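Long-range contacts in Ctr9 protein (Myceliophthora thermophila, PDB 6AF0), which probably binds the RNA polymerase II complex, here as a long helical piece that includes tetratricopeptide repeats: residues 80-85 with 133-138; 264-269 with 296-301; 403-408 with 425-430; 647-652 with 675-680; 858-863 with 888-893. All blocks are in the same frame, centred on the assembly; numbering follows the deposited sequence.

Contact 1 of 5, residues 80-85 with 133-138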
# COMPACT_ATOMS: atom_id res chain seq x y z
N ASN A 80 21.01 -11.85 72.57
CA ASN A 80 19.80 -12.67 72.46
C ASN A 80 19.12 -12.49 71.10
O ASN A 80 18.93 -11.38 70.66
CB ASN A 80 18.85 -12.29 73.59
CG ASN A 80 17.55 -13.06 73.55
OD1 ASN A 80 17.37 -13.96 72.73
ND2 ASN A 80 16.65 -12.72 74.43
N GLN A 81 18.72 -13.60 70.47
CA GLN A 81 18.22 -13.66 69.09
C GLN A 81 16.73 -14.05 68.97
O GLN A 81 16.24 -14.23 67.86
CB GLN A 81 19.03 -14.67 68.26
CG GLN A 81 20.55 -14.56 68.35
CD GLN A 81 21.13 -15.36 69.51
OE1 GLN A 81 20.45 -16.22 70.09
NE2 GLN A 81 22.39 -15.10 69.84
N ARG A 82 16.03 -14.17 70.09
CA ARG A 82 14.64 -14.65 70.08
C ARG A 82 13.65 -13.55 69.71
O ARG A 82 12.73 -13.77 68.91
CB ARG A 82 14.27 -15.30 71.42
CG ARG A 82 15.20 -16.43 71.85
CD ARG A 82 15.90 -17.08 70.66
NE ARG A 82 16.51 -18.38 70.95
CZ ARG A 82 17.03 -19.19 70.02
NH1 ARG A 82 17.03 -18.85 68.73
NH2 ARG A 82 17.56 -20.35 70.38
N GLU A 83 13.83 -12.37 70.29
CA GLU A 83 13.11 -11.19 69.81
C GLU A 83 13.96 -10.42 68.82
O GLU A 83 13.42 -9.62 68.06
CB GLU A 83 12.70 -10.28 70.97
CG GLU A 83 11.77 -9.10 70.63
CD GLU A 83 10.37 -9.52 70.22
OE1 GLU A 83 9.89 -10.57 70.69
OE2 GLU A 83 9.72 -8.81 69.43
N LYS A 84 15.27 -10.64 68.81
CA LYS A 84 16.09 -10.08 67.73
C LYS A 84 15.48 -10.54 66.39
O LYS A 84 15.26 -9.73 65.48
CB LYS A 84 17.55 -10.54 67.83
CG LYS A 84 18.57 -9.45 67.52
CD LYS A 84 19.79 -9.97 66.76
CE LYS A 84 20.77 -8.83 66.49
NZ LYS A 84 21.91 -9.27 65.65
N LEU A 85 15.17 -11.83 66.32
CA LEU A 85 14.46 -12.41 65.18
C LEU A 85 13.22 -11.60 64.82
O LEU A 85 13.01 -11.24 63.68
CB LEU A 85 14.03 -13.85 65.50
CG LEU A 85 12.98 -14.45 64.56
CD1 LEU A 85 13.56 -14.71 63.18
CD2 LEU A 85 12.43 -15.72 65.16
N SER A 133 16.67 -14.95 58.83
CA SER A 133 16.59 -16.38 58.43
C SER A 133 17.76 -17.21 58.97
O SER A 133 17.61 -18.41 59.23
CB SER A 133 16.46 -16.54 56.91
OG SER A 133 17.38 -15.72 56.22
N ARG A 134 18.92 -16.56 59.12
CA ARG A 134 20.07 -17.16 59.81
C ARG A 134 19.73 -17.48 61.26
O ARG A 134 20.23 -18.45 61.82
CB ARG A 134 21.30 -16.25 59.73
CG ARG A 134 21.90 -16.15 58.33
CD ARG A 134 23.02 -15.12 58.21
NE ARG A 134 23.73 -14.96 59.48
CZ ARG A 134 23.86 -13.82 60.16
NH1 ARG A 134 23.36 -12.68 59.68
NH2 ARG A 134 24.53 -13.82 61.31
N ILE A 135 18.88 -16.65 61.86
CA ILE A 135 18.38 -16.91 63.21
C ILE A 135 17.33 -18.00 63.13
O ILE A 135 17.46 -19.01 63.80
CB ILE A 135 17.78 -15.66 63.87
CG1 ILE A 135 18.82 -14.53 63.90
CG2 ILE A 135 17.26 -16.02 65.25
CD1 ILE A 135 18.48 -13.34 64.79
N ASN A 136 16.28 -17.78 62.37
CA ASN A 136 15.28 -18.80 62.25
C ASN A 136 14.72 -18.85 60.88
O ASN A 136 13.71 -18.26 60.60
CB ASN A 136 14.17 -18.58 63.25
CG ASN A 136 13.28 -19.77 63.37
OD1 ASN A 136 13.30 -20.64 62.52
ND2 ASN A 136 12.51 -19.83 64.42
N PRO A 137 15.34 -19.62 60.03
CA PRO A 137 14.79 -19.81 58.72
C PRO A 137 13.52 -20.48 59.08
O PRO A 137 13.41 -20.86 60.23
CB PRO A 137 15.71 -20.84 58.14
CG PRO A 137 16.03 -21.71 59.30
CD PRO A 137 15.90 -20.87 60.54
N ALA A 138 12.55 -20.57 58.21
CA ALA A 138 11.36 -21.24 58.65
C ALA A 138 10.68 -20.57 59.84
O ALA A 138 10.28 -21.23 60.77
CB ALA A 138 11.69 -22.66 59.00
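Ile-135 reaches from the last turn of helix 118-135 into the start of the other segment, and both its branches touch. With CG1 anti to the carbonyl carbon (chi1 -57°) and CG2 anti to the backbone N, both branches come to Gln-81 CB. Ile-135 CG2 lies 3.7 Å from Gln-81 CB, and CD1 borders the same atom. CG2 also rests 3.9 Å from Leu-85 CB. Lys-84 crosses Ile-135 at about a right angle, with its CD 4.1 Å from Ile-135 CD1. Leu-85 CD1 and CD2 each lie 3.9 Å from Asn-136 CB, and the two side chains cross obliquely. An alanine in place of Leu-85 would keep the touch on Ile-135 but would probably open a gap beside Asn-136 CB and Phe-139. No hydrogen bond joins the segments. Within residues 80-85, Asn-80 OD1 accepts from Arg-82 N at 3.0 Å, the donor standing above the carbonyl plane. This is an Asx turn, and it leads into helix 82-101, which pairs with helix 118-135 as in helical-repeat proteins.

Contact 2 of 5, residues 264-269 with 296-301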
# COMPACT_ATOMS: atom_id res chain seq x y z
N HIS A 264 -7.22 1.88 44.42
CA HIS A 264 -6.99 1.01 43.25
C HIS A 264 -8.31 0.57 42.58
O HIS A 264 -8.40 0.54 41.35
CB HIS A 264 -6.16 -0.20 43.65
CG HIS A 264 -4.72 0.11 43.95
ND1 HIS A 264 -4.32 0.60 45.17
CD2 HIS A 264 -3.60 -0.00 43.20
CE1 HIS A 264 -3.00 0.78 45.16
NE2 HIS A 264 -2.54 0.42 43.98
N ALA A 265 -9.32 0.24 43.36
CA ALA A 265 -10.62 -0.14 42.79
C ALA A 265 -11.21 0.98 41.93
O ALA A 265 -11.83 0.72 40.89
CB ALA A 265 -11.62 -0.52 43.88
N ASN A 266 -11.05 2.21 42.37
CA ASN A 266 -11.53 3.34 41.59
C ASN A 266 -10.88 3.38 40.18
O ASN A 266 -11.58 3.47 39.16
CB ASN A 266 -11.28 4.64 42.35
CG ASN A 266 -12.24 4.86 43.52
OD1 ASN A 266 -11.82 4.93 44.67
ND2 ASN A 266 -13.53 5.00 43.22
N ILE A 267 -9.56 3.30 40.13
CA ILE A 267 -8.86 3.34 38.85
C ILE A 267 -9.36 2.23 37.95
O ILE A 267 -9.72 2.47 36.78
CB ILE A 267 -7.33 3.18 39.02
CG1 ILE A 267 -6.77 4.34 39.80
CG2 ILE A 267 -6.64 3.23 37.68
CD1 ILE A 267 -7.09 5.69 39.18
N LEU A 268 -9.38 1.02 38.50
CA LEU A 268 -9.71 -0.15 37.73
C LEU A 268 -11.10 -0.03 37.12
O LEU A 268 -11.31 -0.41 35.97
CB LEU A 268 -9.59 -1.38 38.63
CG LEU A 268 -8.19 -1.70 39.11
CD1 LEU A 268 -8.18 -2.87 40.09
CD2 LEU A 268 -7.33 -2.03 37.91
N LEU A 269 -12.04 0.55 37.87
CA LEU A 269 -13.39 0.79 37.40
C LEU A 269 -13.41 1.85 36.31
O LEU A 269 -14.03 1.64 35.27
CB LEU A 269 -14.30 1.22 38.54
CG LEU A 269 -15.81 1.06 38.37
CD1 LEU A 269 -16.22 -0.33 37.92
CD2 LEU A 269 -16.42 1.35 39.72
N THR A 296 -13.48 11.35 35.08
CA THR A 296 -13.73 12.37 36.12
C THR A 296 -14.07 11.77 37.48
O THR A 296 -13.53 12.18 38.50
CB THR A 296 -14.93 13.26 35.84
OG1 THR A 296 -14.76 13.92 34.59
CG2 THR A 296 -15.03 14.29 36.94
N GLU A 297 -15.03 10.86 37.46
CA GLU A 297 -15.49 10.24 38.67
C GLU A 297 -14.37 9.40 39.23
O GLU A 297 -13.81 9.72 40.28
CB GLU A 297 -16.68 9.35 38.38
CG GLU A 297 -17.50 9.00 39.61
CD GLU A 297 -18.82 8.33 39.25
OE1 GLU A 297 -19.32 8.57 38.13
OE2 GLU A 297 -19.37 7.56 40.08
N TYR A 298 -14.03 8.35 38.50
CA TYR A 298 -13.27 7.28 39.10
C TYR A 298 -11.79 7.53 39.16
O TYR A 298 -11.11 7.02 40.04
CB TYR A 298 -13.57 5.98 38.37
CG TYR A 298 -14.94 5.49 38.69
CD1 TYR A 298 -15.34 5.38 40.01
CD2 TYR A 298 -15.83 5.12 37.69
CE1 TYR A 298 -16.60 4.93 40.34
CE2 TYR A 298 -17.09 4.65 38.02
CZ TYR A 298 -17.47 4.57 39.34
OH TYR A 298 -18.73 4.12 39.64
N THR A 299 -11.29 8.33 38.26
CA THR A 299 -9.87 8.52 38.19
C THR A 299 -9.51 9.71 39.01
O THR A 299 -8.48 9.72 39.69
CB THR A 299 -9.40 8.70 36.74
OG1 THR A 299 -9.98 7.68 35.89
CG2 THR A 299 -7.89 8.64 36.68
N GLN A 300 -10.34 10.74 38.95
CA GLN A 300 -10.13 11.88 39.82
C GLN A 300 -10.26 11.44 41.27
O GLN A 300 -9.42 11.79 42.09
CB GLN A 300 -11.11 13.00 39.48
CG GLN A 300 -10.96 14.22 40.37
CD GLN A 300 -11.00 15.50 39.58
OE1 GLN A 300 -11.97 15.76 38.87
NE2 GLN A 300 -9.96 16.30 39.71
N LYS A 301 -11.30 10.64 41.56
CA LYS A 301 -11.57 10.23 42.93
C LYS A 301 -10.35 9.54 43.43
O LYS A 301 -9.83 9.87 44.49
CB LYS A 301 -12.79 9.30 43.03
CG LYS A 301 -13.36 9.14 44.44
CD LYS A 301 -14.88 8.95 44.42
CE LYS A 301 -15.65 10.21 44.01
NZ LYS A 301 -16.12 11.00 45.19
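The Tyr-298 ring carries a different group on each face. It lies in an antiparallel helix hairpin, as in tetratricopeptide-type arrays, formed by helices 263-279 and 285-305, which follow each other in the chain. Leu-269 CD2 sits over one face, 3.7 Å from the centroid of the Tyr-298 ring and 25° off the normal, a CH-pi contact. Glu-297 CD, from the same helix as the ring, lies over the opposite face, toward the rim. The amide end of Asn-266 comes to the edge, with its plane turned 28° from that of the ring. The axes of segments 264-269 and 296-301 differ by 144° in N-to-C direction and approach to 7.6 Å. The backbones come close here: Asn-266 CA and Tyr-298 CA are 5.0 Å apart, and Asn-266 O faces Tyr-298 CB. Helix 285-305 has a wider pi-type turn at residues 296-299. Leu-256 of helix 245-258 touches both Asn-266 and Leu-269. Helix 310-322 covers Ile-267 and Thr-299. Thr-299 OG1 is hydrogen-bonded to Ala-294 O. Thr-299 CG2, anti to the backbone N, meets Ile-267 CD1 at 3.9 Å.

Contact 3 of 5, residues 403-408 with 425-430; sequences EAKLRL and GTLYAE
Lys-405 and Leu-427 mark the nearest approach of the two backbones, with their CA atoms 8.0 Å apart. Both segments are helical, and their N-to-C directions differ by 142°. The segment axes stay 10.9 Å apart at their closest, so side chains alone bridge the space. Leu-427 and Lys-405 share most of the contact. The CG of Leu-427 is anti to the backbone N, and its CD1 is anti to CA (chi2 179°), which extends the branch across to the other helix. There Lys-405 CG is nearest, 3.7 Å from Leu-427 CD1, and the two side chains cross at about a right angle. Ala-404 CB lies 4.1 Å from Leu-427 CD1, and Leu-408 CD1 is 4.3 Å from the same methyl. The end of Lys-405 runs to the edge of the Tyr-428 ring, but its exact placing there is doubtful. Within residues 403-408, Arg-407 NH1 and Glu-403 OE1 form a salt bridge of 3.2 Å, whose hydrogen bonds are weak. The contact joins helices 401-414 and 418-435 as an antiparallel helix hairpin, consistent with a helical-repeat array. Helix 385-396 packs on Ala-404 through Ser-395 and Val-396, while helix 445-463 covers Tyr-428 through Glu-447, Lys-450 and Ala-451.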
# COMPACT_ATOMS: atom_id res chain seq x y z
N GLU A 403 15.07 6.00 7.32
CA GLU A 403 14.82 5.32 8.60
C GLU A 403 13.35 5.09 8.84
O GLU A 403 12.95 4.04 9.36
CB GLU A 403 15.51 6.00 9.80
CG GLU A 403 15.35 7.51 9.93
CD GLU A 403 16.00 8.04 11.20
OE1 GLU A 403 16.50 7.22 12.00
OE2 GLU A 403 16.00 9.28 11.42
N ALA A 404 12.54 6.05 8.41
CA ALA A 404 11.09 5.88 8.34
C ALA A 404 10.76 4.61 7.59
O ALA A 404 10.00 3.77 8.08
CB ALA A 404 10.45 7.07 7.66
N LYS A 405 11.35 4.45 6.41
CA LYS A 405 11.17 3.21 5.63
C LYS A 405 11.56 1.99 6.43
O LYS A 405 10.85 0.97 6.36
CB LYS A 405 11.99 3.22 4.35
CG LYS A 405 11.63 4.34 3.39
CD LYS A 405 12.63 4.39 2.27
CE LYS A 405 12.25 3.40 1.21
NZ LYS A 405 13.41 3.00 0.38
N LEU A 406 12.66 2.09 7.20
CA LEU A 406 13.10 0.97 8.05
C LEU A 406 11.96 0.49 8.92
O LEU A 406 11.50 -0.65 8.77
CB LEU A 406 14.22 1.33 9.05
CG LEU A 406 15.48 2.09 8.71
CD1 LEU A 406 16.58 1.69 9.69
CD2 LEU A 406 15.88 1.84 7.28
N ARG A 407 11.53 1.38 9.81
CA ARG A 407 10.67 1.01 10.95
C ARG A 407 9.27 0.61 10.51
O ARG A 407 8.67 -0.30 11.08
CB ARG A 407 10.65 2.08 12.06
CG ARG A 407 10.80 3.53 11.60
CD ARG A 407 11.22 4.44 12.75
NE ARG A 407 12.58 4.15 13.19
CZ ARG A 407 13.62 4.95 13.01
NH1 ARG A 407 13.48 6.12 12.41
NH2 ARG A 407 14.82 4.57 13.44
N LEU A 408 8.78 1.28 9.46
CA LEU A 408 7.48 0.95 8.89
C LEU A 408 7.52 -0.46 8.33
O LEU A 408 6.64 -1.28 8.60
CB LEU A 408 7.09 1.95 7.81
CG LEU A 408 6.87 3.39 8.30
CD1 LEU A 408 7.12 4.42 7.20
CD2 LEU A 408 5.47 3.56 8.86
N GLY A 425 3.28 3.20 2.08
CA GLY A 425 2.80 3.31 0.69
C GLY A 425 2.82 4.73 0.12
O GLY A 425 3.28 4.96 -1.00
N THR A 426 2.33 5.69 0.90
CA THR A 426 2.38 7.10 0.53
C THR A 426 3.82 7.50 0.30
O THR A 426 4.13 8.19 -0.66
CB THR A 426 1.83 8.01 1.64
OG1 THR A 426 0.61 7.47 2.14
CG2 THR A 426 1.58 9.40 1.11
N LEU A 427 4.69 7.07 1.21
CA LEU A 427 6.12 7.41 1.14
C LEU A 427 6.74 6.94 -0.18
O LEU A 427 7.42 7.72 -0.86
CB LEU A 427 6.87 6.78 2.33
CG LEU A 427 8.23 7.39 2.74
CD1 LEU A 427 8.77 6.63 3.94
CD2 LEU A 427 9.28 7.38 1.63
N TYR A 428 6.51 5.68 -0.52
CA TYR A 428 6.94 5.11 -1.78
C TYR A 428 6.31 5.83 -2.98
O TYR A 428 7.00 6.20 -3.94
CB TYR A 428 6.59 3.62 -1.84
CG TYR A 428 7.51 2.71 -1.06
CD1 TYR A 428 8.86 3.00 -0.92
CD2 TYR A 428 7.05 1.52 -0.50
CE1 TYR A 428 9.71 2.16 -0.23
CE2 TYR A 428 7.91 0.68 0.20
CZ TYR A 428 9.24 1.01 0.34
OH TYR A 428 10.13 0.22 1.02
N ALA A 429 5.00 6.03 -2.95
CA ALA A 429 4.35 6.71 -4.06
C ALA A 429 5.05 8.02 -4.30
O ALA A 429 5.53 8.26 -5.37
CB ALA A 429 2.89 6.96 -3.75
N GLU A 430 5.14 8.86 -3.28
CA GLU A 430 5.77 10.16 -3.46
C GLU A 430 7.20 10.06 -3.98
O GLU A 430 7.68 10.96 -4.64
CB GLU A 430 5.76 10.95 -2.16
CG GLU A 430 4.38 11.44 -1.75
CD GLU A 430 4.44 12.72 -0.93
OE1 GLU A 430 5.52 13.33 -0.85
OE2 GLU A 430 3.41 13.10 -0.34

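Contact 4 of 5, residues 647-652 with 675-680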
# COMPACT_ATOMS: atom_id res chain seq x y z
N GLU A 647 7.14 16.75 -31.20
CA GLU A 647 5.84 16.34 -31.74
C GLU A 647 5.64 16.95 -33.11
O GLU A 647 5.36 16.24 -34.08
CB GLU A 647 4.70 16.76 -30.81
CG GLU A 647 4.69 16.03 -29.48
CD GLU A 647 4.50 14.53 -29.63
OE1 GLU A 647 3.63 14.12 -30.41
OE2 GLU A 647 5.21 13.77 -28.95
N VAL A 648 5.79 18.26 -33.21
CA VAL A 648 5.70 18.96 -34.48
C VAL A 648 6.64 18.33 -35.49
O VAL A 648 6.33 18.15 -36.68
CB VAL A 648 6.09 20.45 -34.33
CG1 VAL A 648 6.25 21.10 -35.68
CG2 VAL A 648 5.04 21.20 -33.51
N ARG A 649 7.82 17.99 -34.98
CA ARG A 649 8.81 17.38 -35.81
C ARG A 649 8.19 16.12 -36.38
O ARG A 649 7.97 16.02 -37.60
CB ARG A 649 10.06 17.07 -35.00
CG ARG A 649 10.80 18.30 -34.48
CD ARG A 649 11.64 18.99 -35.55
NE ARG A 649 12.95 18.38 -35.73
CZ ARG A 649 13.79 18.70 -36.71
NH1 ARG A 649 13.47 19.62 -37.61
NH2 ARG A 649 14.96 18.09 -36.81
N GLY A 650 7.83 15.19 -35.49
CA GLY A 650 7.27 13.90 -35.89
C GLY A 650 6.23 14.04 -36.98
O GLY A 650 6.25 13.29 -37.97
N LEU A 651 5.33 15.01 -36.80
CA LEU A 651 4.27 15.26 -37.77
C LEU A 651 4.83 15.60 -39.15
O LEU A 651 4.38 15.09 -40.18
CB LEU A 651 3.35 16.39 -37.29
CG LEU A 651 2.25 16.71 -38.31
CD1 LEU A 651 1.37 15.50 -38.61
CD2 LEU A 651 1.38 17.86 -37.83
N TYR A 652 5.82 16.48 -39.15
CA TYR A 652 6.49 16.85 -40.39
C TYR A 652 7.14 15.65 -41.05
O TYR A 652 7.05 15.47 -42.25
CB TYR A 652 7.53 17.95 -40.15
CG TYR A 652 8.01 18.63 -41.43
CD1 TYR A 652 7.16 19.45 -42.17
CD2 TYR A 652 9.31 18.45 -41.90
CE1 TYR A 652 7.59 20.07 -43.33
CE2 TYR A 652 9.75 19.05 -43.07
CZ TYR A 652 8.89 19.86 -43.78
OH TYR A 652 9.34 20.46 -44.94
N ARG A 675 14.95 11.00 -44.81
CA ARG A 675 16.05 10.46 -44.01
C ARG A 675 16.97 11.55 -43.48
O ARG A 675 17.41 11.51 -42.34
CB ARG A 675 16.87 9.39 -44.74
CG ARG A 675 17.67 9.77 -45.99
CD ARG A 675 18.40 8.53 -46.52
NE ARG A 675 19.32 8.75 -47.65
CZ ARG A 675 19.04 8.55 -48.94
NH1 ARG A 675 17.83 8.15 -49.33
NH2 ARG A 675 19.96 8.78 -49.87
N HIS A 676 17.26 12.51 -44.34
CA HIS A 676 18.01 13.70 -43.98
C HIS A 676 17.44 14.28 -42.70
O HIS A 676 18.09 14.29 -41.66
CB HIS A 676 17.91 14.70 -45.14
CG HIS A 676 18.72 15.94 -44.96
ND1 HIS A 676 18.45 17.10 -45.66
CD2 HIS A 676 19.80 16.21 -44.18
CE1 HIS A 676 19.33 18.03 -45.32
NE2 HIS A 676 20.15 17.52 -44.42
N TYR A 677 16.18 14.72 -42.80
CA TYR A 677 15.45 15.35 -41.71
C TYR A 677 15.36 14.49 -40.44
O TYR A 677 15.52 15.01 -39.34
CB TYR A 677 14.04 15.70 -42.20
CG TYR A 677 13.05 15.89 -41.08
CD1 TYR A 677 12.83 17.14 -40.53
CD2 TYR A 677 12.33 14.81 -40.58
CE1 TYR A 677 11.92 17.30 -39.50
CE2 TYR A 677 11.43 14.96 -39.56
CZ TYR A 677 11.22 16.20 -39.03
OH TYR A 677 10.31 16.34 -38.02
N LYS A 678 15.11 13.20 -40.59
CA LYS A 678 14.95 12.33 -39.42
C LYS A 678 16.22 12.27 -38.60
O LYS A 678 16.15 12.14 -37.39
CB LYS A 678 14.57 10.89 -39.79
CG LYS A 678 13.34 10.74 -40.68
CD LYS A 678 12.10 10.20 -39.97
CE LYS A 678 11.24 9.43 -40.96
NZ LYS A 678 9.79 9.49 -40.67
N HIS A 679 17.38 12.36 -39.24
CA HIS A 679 18.61 12.30 -38.47
C HIS A 679 19.13 13.70 -38.06
O HIS A 679 19.99 13.79 -37.18
CB HIS A 679 19.64 11.33 -39.08
CG HIS A 679 20.86 11.98 -39.66
ND1 HIS A 679 21.85 12.56 -38.89
CD2 HIS A 679 21.30 12.05 -40.94
CE1 HIS A 679 22.81 13.00 -39.67
NE2 HIS A 679 22.50 12.70 -40.92
N THR A 680 18.58 14.76 -38.65
CA THR A 680 18.77 16.12 -38.07
C THR A 680 18.04 16.10 -36.72
O THR A 680 18.62 16.44 -35.69
CB THR A 680 18.27 17.32 -38.95
OG1 THR A 680 16.88 17.59 -38.71
CG2 THR A 680 18.52 17.10 -40.45
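Arg-649 donates from NH2 to Thr-680 OG1 at 2.7 Å, with an N-H...acceptor angle of 142°. The acceptor lies near the guanidinium plane. Thr-680 OG1 in turn donates to Tyr-677 O at 3.0 Å, so this hydroxyl is engaged both ways. The Arg-649 side chain is bent, and one guanidinium face receives Tyr-677 CE1, 3.4 Å above its plane. Tyr-677 OH donates to Arg-649 O, but the modelled bond is very short and its exact place is doubtful. Tyr-652 brings its edge to the face of Tyr-677 in a T-shaped pair, centroids 5.5 Å apart and planes at 64°. Tyr-652 also stacks with Tyr-639. An alanine in place of Arg-649 would probably leave Thr-680 OG1 without its donor and Tyr-677 CE1 without its guanidinium neighbour. Segments 647-652 and 675-680, on helices 646-662 and 673-684, run antiparallel, their axes at 166°. Their join mixes polar and aromatic groups: a cationic side chain is held by a hydroxyl itself tied to the backbone, which probably restrains the rotation of the guanidinium.

Contact 5 of 5, residues 858-863 with 888-893; sequences FVQIQI and EEAIKI
Glu-889 is the first residue of 888-893 to meet Gln-860 of the other helix; Glu-888 before it points away and bonds through OE2 to Gln-921. With CG anti to the backbone N (chi1 -161°) and the side chain extended, Glu-889 brings both CB and CD to 3.7 Å from Gln-860 NE2. The two side chains cross at about a right angle, with amide and carboxylate planes 81° apart. Ala-890 comes next, and its CB points toward the partner helix. Its CB touches Gln-860 OE1 at 3.4 Å and Ile-861 CG1 at 4.1 Å. Gln-860 OE1 also comes near Ala-890 N, but the angle is too poor for a hydrogen bond. The small side chain suits the approach, with Ala-890 CA and Gln-860 CA 6.3 Å apart. Ile-891 turns away, onto Ala-917. Ile-893 points back, and its CD1 borders Gln-860 OE1 at 4.4 Å. The segment axes approach to 8.7 Å, with their N-to-C directions 143° apart. This antiparallel pair, helices 850-869 and 877-899, is a helix hairpin consistent with a tetratricopeptide-type array. It lies between helices 829-845 and 907-934: Leu-836 of the former touches Gln-860, and Arg-913 of the latter touches Ile-861.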
# COMPACT_ATOMS: atom_id res chain seq x y z
N PHE A 858 -6.25 -14.01 -67.98
CA PHE A 858 -5.51 -15.18 -67.48
C PHE A 858 -6.43 -16.09 -66.67
O PHE A 858 -6.65 -17.25 -67.00
CB PHE A 858 -4.33 -14.73 -66.62
CG PHE A 858 -3.38 -15.83 -66.25
CD1 PHE A 858 -2.32 -16.18 -67.08
CD2 PHE A 858 -3.53 -16.52 -65.06
CE1 PHE A 858 -1.45 -17.20 -66.74
CE2 PHE A 858 -2.67 -17.55 -64.72
CZ PHE A 858 -1.62 -17.89 -65.56
N VAL A 859 -7.02 -15.56 -65.61
CA VAL A 859 -7.89 -16.37 -64.79
C VAL A 859 -8.97 -17.06 -65.65
O VAL A 859 -9.28 -18.22 -65.44
CB VAL A 859 -8.53 -15.57 -63.64
CG1 VAL A 859 -9.52 -16.44 -62.86
CG2 VAL A 859 -7.46 -15.04 -62.69
N GLN A 860 -9.55 -16.35 -66.62
CA GLN A 860 -10.64 -16.92 -67.42
C GLN A 860 -10.14 -18.10 -68.23
O GLN A 860 -10.83 -19.11 -68.38
CB GLN A 860 -11.27 -15.88 -68.35
CG GLN A 860 -12.19 -14.91 -67.62
CD GLN A 860 -12.64 -13.75 -68.49
OE1 GLN A 860 -11.88 -13.24 -69.33
NE2 GLN A 860 -13.88 -13.33 -68.29
N ILE A 861 -8.94 -17.94 -68.76
CA ILE A 861 -8.28 -19.01 -69.50
C ILE A 861 -7.99 -20.20 -68.58
O ILE A 861 -8.12 -21.35 -68.99
CB ILE A 861 -6.99 -18.51 -70.15
CG1 ILE A 861 -7.32 -17.38 -71.12
CG2 ILE A 861 -6.29 -19.60 -70.93
CD1 ILE A 861 -6.11 -16.76 -71.79
N GLN A 862 -7.62 -19.94 -67.34
CA GLN A 862 -7.38 -21.04 -66.40
C GLN A 862 -8.65 -21.80 -66.07
O GLN A 862 -8.65 -23.01 -66.06
CB GLN A 862 -6.69 -20.54 -65.13
CG GLN A 862 -5.33 -19.91 -65.41
CD GLN A 862 -4.36 -20.87 -66.07
OE1 GLN A 862 -4.07 -21.92 -65.51
NE2 GLN A 862 -3.86 -20.52 -67.26
N ILE A 863 -9.74 -21.08 -65.84
CA ILE A 863 -11.03 -21.70 -65.55
C ILE A 863 -11.43 -22.57 -66.75
O ILE A 863 -11.91 -23.69 -66.61
CB ILE A 863 -12.14 -20.66 -65.28
CG1 ILE A 863 -11.71 -19.69 -64.18
CG2 ILE A 863 -13.44 -21.35 -64.87
CD1 ILE A 863 -12.80 -18.83 -63.58
N GLU A 888 -14.33 -16.09 -74.25
CA GLU A 888 -14.47 -15.14 -75.34
C GLU A 888 -13.98 -13.81 -74.84
O GLU A 888 -13.14 -13.17 -75.46
CB GLU A 888 -15.91 -15.06 -75.85
CG GLU A 888 -16.36 -16.26 -76.71
CD GLU A 888 -15.29 -16.82 -77.67
OE1 GLU A 888 -14.76 -16.08 -78.54
OE2 GLU A 888 -14.99 -18.04 -77.57
N GLU A 889 -14.47 -13.42 -73.67
CA GLU A 889 -14.11 -12.14 -73.09
C GLU A 889 -12.61 -12.05 -73.12
O GLU A 889 -12.06 -11.09 -73.65
CB GLU A 889 -14.67 -12.03 -71.66
CG GLU A 889 -14.78 -10.62 -71.07
CD GLU A 889 -15.72 -10.56 -69.86
OE1 GLU A 889 -16.66 -11.40 -69.75
OE2 GLU A 889 -15.53 -9.66 -69.01
N ALA A 890 -11.95 -13.10 -72.60
CA ALA A 890 -10.49 -13.17 -72.47
C ALA A 890 -9.80 -12.94 -73.79
O ALA A 890 -8.92 -12.10 -73.88
CB ALA A 890 -10.09 -14.51 -71.92
N ILE A 891 -10.20 -13.67 -74.82
CA ILE A 891 -9.58 -13.49 -76.15
C ILE A 891 -9.61 -12.01 -76.57
O ILE A 891 -8.63 -11.49 -77.09
CB ILE A 891 -10.18 -14.40 -77.26
CG1 ILE A 891 -11.65 -14.06 -77.55
CG2 ILE A 891 -10.08 -15.88 -76.91
CD1 ILE A 891 -11.87 -13.22 -78.79
N LYS A 892 -10.74 -11.33 -76.31
CA LYS A 892 -10.90 -9.91 -76.65
C LYS A 892 -9.87 -9.06 -75.95
O LYS A 892 -9.16 -8.27 -76.58
CB LYS A 892 -12.29 -9.40 -76.25
CG LYS A 892 -13.41 -9.99 -77.08
CD LYS A 892 -14.77 -9.56 -76.56
CE LYS A 892 -15.89 -10.07 -77.43
NZ LYS A 892 -17.19 -9.53 -76.96
N ILE A 893 -9.79 -9.24 -74.64
CA ILE A 893 -8.90 -8.45 -73.79
C ILE A 893 -7.45 -8.65 -74.19
O ILE A 893 -6.72 -7.69 -74.38
CB ILE A 893 -9.03 -8.79 -72.29
CG1 ILE A 893 -10.49 -8.91 -71.85
CG2 ILE A 893 -8.34 -7.72 -71.48
CD1 ILE A 893 -10.70 -9.17 -70.37

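The five contacts come in series along the chain, each closing before the next opens. Each joins two helices, and no helix is shared. Their centres are spaced rather evenly. Contacts 1 and 2 lie about 43 Å apart. Contacts 2 and 3 lie about 41 Å apart. Contacts 3 and 4 lie about 43 Å apart. Contacts 4 and 5 lie about 49 Å apart. Contacts 1 and 5 have centres about 138 Å apart, on opposite sides of the chain's centre. No two contacts touch. They thus sample local helix pairing along an elongated, nearly all-helical array. Such an array offers a long surface, and chains of other proteins pack along it near all five contacts.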